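Local coordinates for protein polyhedrin (Antheraea mylitta cypovirus 4, PDB 5A9C) that probably packs as trimers into the crystalline polyhedra that occlude cypovirus particles, here in a variant lacking its base domain, at residues R96-N101 with R114-H119; M38-F43 with G88-T93. All coordinates share one frame; numbering follows the deposited sequence.

Interaction 1 (R96-N101 with R114-H119); sequences RVEATN and RAWGPH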
loop_
_atom_site.group_PDB
_atom_site.type_symbol
_atom_site.label_atom_id
_atom_site.label_comp_id
_atom_site.label_asym_id
_atom_site.label_seq_id
_atom_site.Cartn_x
_atom_site.Cartn_y
_atom_site.Cartn_z
ATOM N N ARG A 96 14.130 -3.660 12.471
ATOM C CA ARG A 96 15.123 -4.287 11.602
ATOM C C ARG A 96 15.236 -3.654 10.218
ATOM O O ARG A 96 14.333 -2.956 9.753
ATOM C CB ARG A 96 14.810 -5.776 11.446
ATOM C CG ARG A 96 13.547 -6.042 10.652
ATOM C CD ARG A 96 13.097 -7.484 10.783
ATOM N NE ARG A 96 12.573 -7.775 12.111
ATOM C CZ ARG A 96 11.998 -8.925 12.447
ATOM N NH1 ARG A 96 11.874 -9.893 11.550
ATOM N NH2 ARG A 96 11.544 -9.106 13.681
ATOM N N VAL A 97 16.365 -3.923 9.571
ATOM C CA VAL A 97 16.649 -3.445 8.230
ATOM C C VAL A 97 17.422 -4.540 7.512
ATOM O O VAL A 97 18.158 -5.302 8.139
ATOM C CB VAL A 97 17.536 -2.170 8.257
ATOM C CG1 VAL A 97 17.850 -1.695 6.840
ATOM C CG2 VAL A 97 16.871 -1.061 9.053
ATOM N N GLU A 98 17.248 -4.638 6.204
ATOM C CA GLU A 98 18.148 -5.463 5.414
ATOM C C GLU A 98 18.251 -4.944 3.990
ATOM O O GLU A 98 17.311 -4.349 3.463
ATOM C CB GLU A 98 17.746 -6.944 5.454
ATOM C CG GLU A 98 16.593 -7.334 4.553
ATOM C CD GLU A 98 16.258 -8.813 4.659
ATOM O OE1 GLU A 98 16.862 -9.498 5.508
ATOM O OE2 GLU A 98 15.395 -9.290 3.893
ATOM N N ALA A 99 19.420 -5.136 3.391
ATOM C CA ALA A 99 19.636 -4.791 1.996
ATOM C C ALA A 99 19.445 -6.047 1.157
ATOM O O ALA A 99 20.239 -6.983 1.235
ATOM C CB ALA A 99 21.025 -4.225 1.795
ATOM N N THR A 100 18.378 -6.066 0.373
ATOM C CA THR A 100 18.062 -7.213 -0.467
ATOM C C THR A 100 18.579 -6.959 -1.880
ATOM O O THR A 100 19.169 -5.909 -2.152
ATOM C CB THR A 100 16.543 -7.478 -0.483
ATOM O OG1 THR A 100 15.841 -6.230 -0.463
ATOM C CG2 THR A 100 16.131 -8.284 0.748
ATOM N N ASN A 101 18.380 -7.919 -2.777
ATOM C CA ASN A 101 18.818 -7.740 -4.158
ATOM C C ASN A 101 17.797 -6.943 -4.961
ATOM O O ASN A 101 16.815 -6.449 -4.407
ATOM C CB ASN A 101 19.157 -9.081 -4.828
ATOM C CG ASN A 101 17.926 -9.915 -5.155
ATOM O OD1 ASN A 101 16.785 -9.477 -4.979
ATOM N ND2 ASN A 101 18.157 -11.122 -5.652
ATOM N N ARG A 114 13.454 -15.868 2.315
ATOM C CA ARG A 114 12.467 -15.773 3.388
ATOM C C ARG A 114 12.079 -14.320 3.652
ATOM O O ARG A 114 12.679 -13.400 3.102
ATOM C CB ARG A 114 13.002 -16.406 4.676
ATOM C CG ARG A 114 12.716 -17.901 4.827
ATOM C CD ARG A 114 13.765 -18.765 4.142
ATOM N NE ARG A 114 13.511 -20.184 4.377
ATOM C CZ ARG A 114 12.820 -20.967 3.553
ATOM N NH1 ARG A 114 12.323 -20.474 2.425
ATOM N NH2 ARG A 114 12.634 -22.245 3.851
ATOM N N ALA A 115 11.079 -14.118 4.504
ATOM C CA ALA A 115 10.615 -12.773 4.828
ATOM C C ALA A 115 11.771 -11.908 5.322
ATOM O O ALA A 115 11.863 -10.729 4.983
ATOM C CB ALA A 115 9.501 -12.828 5.868
ATOM N N TRP A 116 12.649 -12.504 6.125
ATOM C CA TRP A 116 13.865 -11.835 6.577
ATOM C C TRP A 116 15.050 -12.803 6.544
ATOM O O TRP A 116 14.880 -14.008 6.730
ATOM C CB TRP A 116 13.675 -11.243 7.974
ATOM C CG TRP A 116 12.579 -10.222 8.020
ATOM C CD1 TRP A 116 11.283 -10.428 8.390
ATOM C CD2 TRP A 116 12.677 -8.840 7.653
ATOM N NE1 TRP A 116 10.569 -9.259 8.283
ATOM C CE2 TRP A 116 11.403 -8.268 7.836
ATOM C CE3 TRP A 116 13.721 -8.029 7.196
ATOM C CZ2 TRP A 116 11.143 -6.924 7.578
ATOM C CZ3 TRP A 116 13.461 -6.695 6.937
ATOM C CH2 TRP A 116 12.184 -6.155 7.131
ATOM N N GLY A 117 16.242 -12.269 6.296
ATOM C CA GLY A 117 17.431 -13.090 6.144
ATOM C C GLY A 117 18.046 -13.507 7.465
ATOM O O GLY A 117 17.730 -12.943 8.509
ATOM N N PRO A 118 18.937 -14.509 7.426
ATOM C CA PRO A 118 19.587 -15.014 8.643
ATOM C C PRO A 118 20.505 -13.986 9.308
ATOM O O PRO A 118 20.834 -14.144 10.485
ATOM C CB PRO A 118 20.401 -16.212 8.137
ATOM C CG PRO A 118 20.589 -15.960 6.671
ATOM C CD PRO A 118 19.341 -15.260 6.226
ATOM N N HIS A 119 20.911 -12.954 8.574
ATOM C CA HIS A 119 21.782 -11.922 9.137
ATOM C C HIS A 119 21.144 -10.538 9.061
ATOM O O HIS A 119 21.833 -9.537 8.855
ATOM C CB HIS A 119 23.144 -11.911 8.432
ATOM C CG HIS A 119 23.772 -13.264 8.305
ATOM N ND1 HIS A 119 24.492 -13.851 9.324
ATOM C CD2 HIS A 119 23.785 -14.147 7.279
ATOM C CE1 HIS A 119 24.919 -15.038 8.931
ATOM N NE2 HIS A 119 24.504 -15.241 7.693
#

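Interaction 2 (M38-F43 with G88-T93); sequences MRVVVF and GNIDWT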
loop_
_atom_site.group_PDB
_atom_site.type_symbol
_atom_site.label_atom_id
_atom_site.label_comp_id
_atom_site.label_asym_id
_atom_site.label_seq_id
_atom_site.Cartn_x
_atom_site.Cartn_y
_atom_site.Cartn_z
ATOM N N MET A 38 4.933 7.572 15.190
ATOM C CA MET A 38 6.338 7.203 15.115
ATOM C C MET A 38 6.908 7.801 13.838
ATOM O O MET A 38 6.161 8.209 12.948
ATOM C CB MET A 38 6.504 5.682 15.121
ATOM C CG MET A 38 6.264 5.036 16.478
ATOM S SD MET A 38 6.118 3.241 16.375
ATOM C CE MET A 38 4.535 3.101 15.550
ATOM N N ARG A 39 8.230 7.871 13.748
ATOM C CA ARG A 39 8.849 8.458 12.572
ATOM C C ARG A 39 10.098 7.700 12.175
ATOM O O ARG A 39 11.052 7.598 12.948
ATOM C CB ARG A 39 9.177 9.934 12.811
ATOM C CG ARG A 39 9.516 10.697 11.539
ATOM C CD ARG A 39 9.525 12.191 11.797
ATOM N NE ARG A 39 9.601 12.962 10.561
ATOM C CZ ARG A 39 9.363 14.267 10.487
ATOM N NH1 ARG A 39 9.027 14.944 11.579
ATOM N NH2 ARG A 39 9.453 14.896 9.323
ATOM N N VAL A 40 10.079 7.159 10.964
ATOM C CA VAL A 40 11.235 6.463 10.422
ATOM C C VAL A 40 11.672 7.171 9.155
ATOM O O VAL A 40 10.849 7.479 8.292
ATOM C CB VAL A 40 10.918 4.988 10.116
ATOM C CG1 VAL A 40 12.076 4.336 9.372
ATOM C CG2 VAL A 40 10.631 4.238 11.401
ATOM N N VAL A 41 12.964 7.454 9.057
ATOM C CA VAL A 41 13.495 8.121 7.884
ATOM C C VAL A 41 14.667 7.348 7.308
ATOM O O VAL A 41 15.577 6.940 8.034
ATOM C CB VAL A 41 13.946 9.556 8.203
ATOM C CG1 VAL A 41 14.389 10.263 6.928
ATOM C CG2 VAL A 41 12.819 10.329 8.890
ATOM N N VAL A 42 14.633 7.145 5.997
ATOM C CA VAL A 42 15.738 6.528 5.285
ATOM C C VAL A 42 16.459 7.608 4.486
ATOM O O VAL A 42 15.911 8.152 3.525
ATOM C CB VAL A 42 15.249 5.418 4.335
ATOM C CG1 VAL A 42 16.430 4.762 3.627
ATOM C CG2 VAL A 42 14.435 4.382 5.101
ATOM N N PHE A 43 17.681 7.931 4.900
ATOM C CA PHE A 43 18.478 8.952 4.228
ATOM C C PHE A 43 19.429 8.289 3.247
ATOM O O PHE A 43 20.340 7.580 3.662
ATOM C CB PHE A 43 19.324 9.731 5.240
ATOM C CG PHE A 43 18.532 10.556 6.209
ATOM C CD1 PHE A 43 18.081 11.817 5.858
ATOM C CD2 PHE A 43 18.277 10.089 7.490
ATOM C CE1 PHE A 43 17.370 12.588 6.757
ATOM C CE2 PHE A 43 17.567 10.855 8.393
ATOM C CZ PHE A 43 17.117 12.110 8.027
ATOM N N GLY A 88 10.580 7.084 18.064
ATOM C CA GLY A 88 9.303 6.905 18.729
ATOM C C GLY A 88 9.267 5.696 19.644
ATOM O O GLY A 88 10.303 5.121 19.987
ATOM N N ASN A 89 8.057 5.310 20.036
ATOM C CA ASN A 89 7.846 4.164 20.907
ATOM C C ASN A 89 7.960 2.854 20.134
ATOM O O ASN A 89 7.021 2.056 20.084
ATOM C CB ASN A 89 6.476 4.269 21.579
ATOM C CG ASN A 89 6.240 3.176 22.600
ATOM O OD1 ASN A 89 7.181 2.628 23.169
ATOM N ND2 ASN A 89 4.974 2.855 22.840
ATOM N N ILE A 90 9.121 2.642 19.526
ATOM C CA ILE A 90 9.345 1.471 18.694
ATOM C C ILE A 90 9.839 0.279 19.508
ATOM O O ILE A 90 10.642 0.431 20.427
ATOM C CB ILE A 90 10.340 1.786 17.561
ATOM C CG1 ILE A 90 9.754 2.864 16.642
ATOM C CG2 ILE A 90 10.683 0.525 16.775
ATOM C CD1 ILE A 90 10.667 3.279 15.508
ATOM N N ASP A 91 9.332 -0.902 19.168
ATOM C CA ASP A 91 9.799 -2.152 19.752
ATOM C C ASP A 91 11.190 -2.462 19.204
ATOM O O ASP A 91 11.330 -2.949 18.082
ATOM C CB ASP A 91 8.817 -3.276 19.413
ATOM C CG ASP A 91 9.278 -4.634 19.910
ATOM O OD1 ASP A 91 10.238 -4.694 20.706
ATOM O OD2 ASP A 91 8.667 -5.646 19.506
ATOM N N TRP A 92 12.216 -2.166 19.998
ATOM C CA TRP A 92 13.599 -2.290 19.546
ATOM C C TRP A 92 14.061 -3.737 19.401
ATOM O O TRP A 92 15.122 -3.999 18.833
ATOM C CB TRP A 92 14.546 -1.535 20.478
ATOM C CG TRP A 92 14.237 -0.074 20.592
ATOM C CD1 TRP A 92 13.980 0.622 21.737
ATOM C CD2 TRP A 92 14.141 0.870 19.518
ATOM N NE1 TRP A 92 13.736 1.941 21.444
ATOM C CE2 TRP A 92 13.828 2.120 20.088
ATOM C CE3 TRP A 92 14.294 0.781 18.130
ATOM C CZ2 TRP A 92 13.663 3.273 19.320
ATOM C CZ3 TRP A 92 14.130 1.925 17.370
ATOM C CH2 TRP A 92 13.818 3.154 17.966
ATOM N N THR A 93 13.269 -4.670 19.917
ATOM C CA THR A 93 13.607 -6.084 19.802
ATOM C C THR A 93 13.166 -6.652 18.455
ATOM O O THR A 93 13.581 -7.743 18.069
ATOM C CB THR A 93 12.989 -6.916 20.938
ATOM O OG1 THR A 93 11.563 -6.943 20.800
ATOM C CG2 THR A 93 13.359 -6.324 22.291
#

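Interaction 1 (R96-N101 with R114-H119)
Glu98 and Gly117 mark the closest approach of the two backbones, with 7.7 Å between their CA atoms. Residues 96-100 form an extended strand, while 114-119 is irregular and has no strand pairing with it. Side chains therefore bridge the gap. Arg96 and Glu98, two residues apart on the strand, both point toward the loop and meet the indole of Trp116.

Arg96 lies over one face of that indole. Its CD sits 3.5 Å from the centroid of the six-membered ring, close to the ring normal, which makes a CH-pi contact. The chain bends at chi3 (71°), and this carries the guanidinium over the five-membered ring. CZ is 4.5 Å from that centroid, a cation-pi geometry. The guanidinium does not lie flat on the indole: the two planes are 67° apart, and the group comes edge first, with NH1 3.3 Å from Trp116 CD1, while NE hydrogen-bonds the carbonyl of Arg94.

Glu98 reaches out with an extended chain beyond CG. Its OE1 accepts a hydrogen bond from the backbone N-H of Gly117 through the syn lone pair, 2.9 Å from OE1 to N, and the bond is fairly straight (160°). Glu98 CD also lies 3.7 Å from Trp116 CE3, oblique to the ring.

Lys147, on strand 145-151 next to 96-100 in a three-stranded antiparallel sheet, forms a salt bridge with Glu98 OE2, which should favour the ionised carboxylate; its NZ also hydrogen-bonds Ala115 O, and it makes a cation-pi contact with Trp116. Ile174 of the second subunit packs on Trp116 as well. On the other face of the strand, Val97 points away from the loop and packs on Val84 and Phe86 of strand 81-87.

Interaction 2 (M38-F43 with G88-T93)
Met38 and Ile90 meet through apolar atoms, with Met38 SD 3.7 Å from Ile90 CG1. The two side chains cross at a slant. Ile90 CG1 stands anti to its own carbonyl carbon (chi1 -63°), and CD1 continues in extended form toward the strand. There CD1 touches Val40 CG2 at 4.2 Å. Met38 CG also lies against the loop backbone, 4.0 Å from Asn89 N. No hydrogen bond joins the two segments.

Strand 38-45 lies inside the six-stranded antiparallel sheet, between strands 81-87 and 51-58. The loop 88-93 leaves the end of strand 81-87 and turns at once over its neighbour. Met38 and Gly88 are the nearest pair, 4.7 Å between CA atoms. Gly88 has a positive phi (121°), with backbone angles that by themselves call for glycine, and it lets Met38 CG lie close to its CA. Asn89 then centres an inverse gamma turn, in which Ile90 N makes a weak bond to Gly88 O.

Farther along, Asp91 opens an Asx turn. Its OD1 accepts a hydrogen bond from the backbone N-H of Thr93, 3.1 Å from OD1 to N, from above the carboxylate plane. It also accepts one from the hydroxyl of Thr93, OG1 lying 2.6 Å from OD1. Asp91 OD2 is held by a salt bridge to Arg94. On the strand side, Phe58 packs on both Met38 and Val40, and Phe86 also covers Val40.

Interaction 2 is buried near the middle of the chain, at the six-stranded sheet, where a loop meets one of its inner strands. Interaction 1 lies farther out, about 17 Å away between centres, on the edge strand of the three-stranded sheet. Their chemistry follows this: the inner contact is apolar, while the outer one uses charged side chains, an indole and a hydrogen bond. Both pin an irregular loop to a strand. They share no element, but the loop 88-93 leads directly into strand 96-100. Strand 81-87 bridges them, since its Phe86 touches both Val40 and Val97. Arg96 and Trp116 also touch a crystal neighbour.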